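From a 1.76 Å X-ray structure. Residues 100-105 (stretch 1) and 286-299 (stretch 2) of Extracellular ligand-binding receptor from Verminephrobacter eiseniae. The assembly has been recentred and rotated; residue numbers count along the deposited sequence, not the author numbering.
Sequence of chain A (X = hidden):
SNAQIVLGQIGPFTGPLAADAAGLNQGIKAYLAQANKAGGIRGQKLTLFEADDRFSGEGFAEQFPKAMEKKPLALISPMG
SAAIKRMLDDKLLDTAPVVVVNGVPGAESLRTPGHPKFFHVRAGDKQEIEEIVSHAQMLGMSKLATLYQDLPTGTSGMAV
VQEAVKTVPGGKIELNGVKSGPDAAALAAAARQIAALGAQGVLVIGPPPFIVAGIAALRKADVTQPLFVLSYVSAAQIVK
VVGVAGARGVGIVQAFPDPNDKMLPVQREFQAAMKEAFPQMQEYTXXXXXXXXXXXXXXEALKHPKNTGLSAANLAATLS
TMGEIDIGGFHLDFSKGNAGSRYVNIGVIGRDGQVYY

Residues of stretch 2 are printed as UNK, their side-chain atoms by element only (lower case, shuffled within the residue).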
# COMPACT_ATOMS: atom_id res chain seq x y z
N VAL A 100 -5.38 -13.67 -5.10
CA VAL A 100 -5.49 -12.39 -4.41
C VAL A 100 -4.40 -11.50 -4.97
O VAL A 100 -3.23 -11.87 -4.94
CB VAL A 100 -5.30 -12.52 -2.88
CG1 VAL A 100 -5.46 -11.15 -2.23
CG2 VAL A 100 -6.32 -13.49 -2.29
N VAL A 101 -4.79 -10.36 -5.52
CA VAL A 101 -3.83 -9.51 -6.21
C VAL A 101 -3.63 -8.24 -5.41
O VAL A 101 -4.55 -7.41 -5.29
CB VAL A 101 -4.27 -9.19 -7.65
CG1 VAL A 101 -3.30 -8.21 -8.31
CG2 VAL A 101 -4.36 -10.48 -8.46
N ASN A 102 -2.43 -8.13 -4.86
CA ASN A 102 -2.01 -7.05 -3.96
C ASN A 102 -2.59 -7.20 -2.56
O ASN A 102 -3.62 -7.86 -2.35
CB ASN A 102 -2.30 -5.66 -4.53
CG ASN A 102 -1.35 -4.60 -3.99
OD1 ASN A 102 -0.14 -4.85 -3.88
ND2 ASN A 102 -1.88 -3.45 -3.60
N GLY A 103 -1.89 -6.61 -1.60
CA GLY A 103 -2.32 -6.60 -0.22
C GLY A 103 -1.73 -5.35 0.41
O GLY A 103 -0.59 -4.97 0.10
N VAL A 104 -2.52 -4.70 1.26
CA VAL A 104 -2.08 -3.53 2.01
C VAL A 104 -2.36 -3.80 3.48
O VAL A 104 -3.49 -4.10 3.83
CB VAL A 104 -2.88 -2.28 1.61
CG1 VAL A 104 -2.46 -1.06 2.45
CG2 VAL A 104 -2.74 -2.01 0.13
N PRO A 105 -1.35 -3.66 4.35
CA PRO A 105 0.01 -3.17 4.11
C PRO A 105 0.92 -4.26 3.60
O PRO A 105 0.59 -5.45 3.69
CB PRO A 105 0.47 -2.78 5.52
CG PRO A 105 -0.21 -3.78 6.40
CD PRO A 105 -1.57 -4.01 5.77
N UNK A 286 -2.30 8.04 -3.77
CA UNK A 286 -1.55 6.81 -3.99
C UNK A 286 -2.46 5.58 -3.89
O UNK A 286 -2.25 4.59 -4.58
c UNK A 286 0.67 7.80 -3.13
c UNK A 286 -0.41 6.71 -2.98
o UNK A 286 -0.85 9.28 -2.00
o UNK A 286 1.19 10.00 -2.38
c UNK A 286 0.30 9.12 -2.45
N UNK A 287 -3.47 5.64 -3.04
CA UNK A 287 -4.39 4.50 -2.94
C UNK A 287 -5.26 4.34 -4.18
O UNK A 287 -5.56 3.21 -4.59
c UNK A 287 -4.52 4.95 0.70
c UNK A 287 -5.24 4.58 -1.68
c UNK A 287 -3.05 3.40 1.82
c UNK A 287 -3.00 2.62 0.68
c UNK A 287 -4.50 4.16 -0.44
c UNK A 287 -3.73 3.00 -0.45
c UNK A 287 -3.81 4.57 1.83
N UNK A 288 -5.68 5.44 -4.78
CA UNK A 288 -6.39 5.35 -6.07
C UNK A 288 -5.49 4.70 -7.11
O UNK A 288 -5.92 3.83 -7.85
c UNK A 288 -8.20 8.76 -5.85
n UNK A 288 -9.36 9.24 -5.39
o UNK A 288 -7.35 9.47 -6.37
c UNK A 288 -6.83 6.74 -6.53
c UNK A 288 -7.97 7.29 -5.67
N UNK A 289 -4.23 5.11 -7.17
CA UNK A 289 -3.32 4.56 -8.16
C UNK A 289 -3.05 3.09 -7.88
O UNK A 289 -2.96 2.28 -8.80
c UNK A 289 -2.02 5.37 -8.24
c UNK A 289 -1.53 4.70 -10.61
c UNK A 289 0.24 5.76 -9.22
c UNK A 289 -0.96 4.83 -9.21
N UNK A 290 -2.93 2.74 -6.60
CA UNK A 290 -2.71 1.34 -6.21
C UNK A 290 -3.88 0.47 -6.64
O UNK A 290 -3.68 -0.66 -7.11
c UNK A 290 -1.31 -0.18 -2.96
c UNK A 290 -2.51 1.23 -4.69
o UNK A 290 -0.71 -1.23 -2.66
c UNK A 290 -2.15 -0.17 -4.23
o UNK A 290 -1.22 0.87 -2.27
N UNK A 291 -5.09 0.98 -6.47
CA UNK A 291 -6.27 0.20 -6.84
C UNK A 291 -6.32 0.04 -8.35
O UNK A 291 -6.62 -1.04 -8.87
N UNK A 292 -6.01 1.11 -9.06
CA UNK A 292 -5.97 1.06 -10.52
C UNK A 292 -4.95 0.04 -11.02
O UNK A 292 -5.25 -0.78 -11.89
c UNK A 292 -5.69 2.46 -11.06
c UNK A 292 -6.38 2.82 -14.78
c UNK A 292 -5.11 2.64 -15.32
c UNK A 292 -5.49 2.53 -12.56
c UNK A 292 -4.03 2.43 -14.49
o UNK A 292 -4.93 2.70 -16.68
c UNK A 292 -6.56 2.74 -13.40
c UNK A 292 -4.22 2.36 -13.12
N UNK A 293 -3.74 0.07 -10.47
CA UNK A 293 -2.68 -0.84 -10.93
C UNK A 293 -2.95 -2.29 -10.52
O UNK A 293 -2.56 -3.23 -11.23
c UNK A 293 -0.77 0.87 -11.10
c UNK A 293 0.50 1.39 -10.43
c UNK A 293 -1.31 -0.39 -10.41
c UNK A 293 -0.53 0.63 -12.58
N UNK A 294 -3.60 -2.47 -9.38
CA UNK A 294 -3.89 -3.82 -8.92
C UNK A 294 -4.90 -4.45 -9.87
O UNK A 294 -4.73 -5.60 -10.29
o UNK A 294 -3.39 -3.37 -6.59
c UNK A 294 -4.40 -3.82 -7.48
N UNK A 295 -5.93 -3.69 -10.21
CA UNK A 295 -6.94 -4.16 -11.15
C UNK A 295 -6.34 -4.31 -12.55
O UNK A 295 -6.62 -5.28 -13.25
c UNK A 295 -8.14 -3.21 -11.17
N UNK A 296 -5.51 -3.36 -12.97
CA UNK A 296 -4.93 -3.43 -14.29
C UNK A 296 -3.99 -4.63 -14.47
O UNK A 296 -3.87 -5.19 -15.55
n UNK A 296 -1.72 0.11 -19.72
c UNK A 296 -3.69 -2.15 -16.08
c UNK A 296 -2.31 0.26 -18.54
n UNK A 296 -2.77 -0.81 -17.89
c UNK A 296 -4.21 -2.14 -14.65
c UNK A 296 -3.41 -0.75 -16.59
n UNK A 296 -2.44 1.46 -17.99
N UNK A 297 -3.33 -5.03 -13.39
CA UNK A 297 -2.49 -6.24 -13.41
C UNK A 297 -3.32 -7.46 -13.79
O UNK A 297 -2.91 -8.27 -14.63
c UNK A 297 -1.13 -7.79 -11.98
c UNK A 297 -1.87 -6.47 -12.04
o UNK A 297 -0.96 -5.40 -11.78
N UNK A 298 -4.50 -7.58 -13.19
CA UNK A 298 -5.40 -8.66 -13.55
C UNK A 298 -5.81 -8.56 -15.02
O UNK A 298 -5.79 -9.55 -15.74
c UNK A 298 -6.27 -9.04 -11.23
c UNK A 298 -6.65 -8.68 -12.66
c UNK A 298 -7.66 -9.67 -13.21
N UNK A 299 -6.16 -7.35 -15.45
CA UNK A 299 -6.55 -7.11 -16.83
C UNK A 299 -5.45 -7.47 -17.81
O UNK A 299 -5.68 -8.14 -18.82

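Position 286 opens the helix with three side-chain carbons, the third carrying two oxygens. It lies beyond reach of stretch 1. This is Glu286.

Position 287 has one carbon and then a ring of six carbons with no heteroatom. The ring comes within 4.1 Å of CG1 of Val104. This is Phe287, and the ring atom concerned is CE1. Its CA-to-CB bond points sideways, but the end of the side chain comes nearer.

Position 288 has three carbons, the third bearing one oxygen and one nitrogen. It makes no contact. This is Gln288.

Position 289 has four carbons, forked at the second, and is out of reach. This is Leu289.

Position 290 again has three carbons ending in two oxygens. One oxygen lies 2.7 Å from ND2 of Asn102. A carboxylate fits: this is Glu290. Asn102 ND2 donates a hydrogen bond to Glu290 OE2, with a nearly straight angle of 163°. The same OE2 lies 3.5 Å from Val104 CG2.

Position 291 has no side-chain atoms. This is Gly291.

Position 292 has one carbon and a six-carbon ring bearing one oxygen. It does not reach stretch 1. This is Tyr292.

Position 293 has four carbons forked at the second, also without contact. This is Leu293.

Position 294 has one carbon and one oxygen. The oxygen sits 3.3 Å from CB of Asn102. This is Ser294. Its OG donates to Glu290 O at 2.8 Å, a bond back along the helix.

Position 295 has a single carbon, pointing away. This is Ala295.

Position 296 has three carbons, a nitrogen, and a carbon carrying two more nitrogens. This is Arg296. A weak bond runs from its NH1 to Tyr292 OH at 3.1 Å.

Position 297 has a carbon carrying one oxygen and one carbon. The terminal carbon is 4.3 Å from Val101 CG1. This is Thr297, and its OG1 donates to Leu293 O at 2.8 Å.

Position 298 has three carbons, forked at the first. One lies 3.7 Å from Val101 CG2. This is Val298, and the atom is CG2.

Position 299 has no side-chain atoms. This is Gly299.

The contact buries 311 Å² in all. Its polar centre is the Asn102–Glu290 bond. The stretches' CA atoms come closest at Asn102 and Ser294, 6.2 Å apart. Val101 CG1 packs 3.6 Å from Ser294 O. Apolar pairs flank the centre: Val101 with Val298, and Val104 with Phe287.

Stretch 2 286-299: EFQLEGYLSARTVG
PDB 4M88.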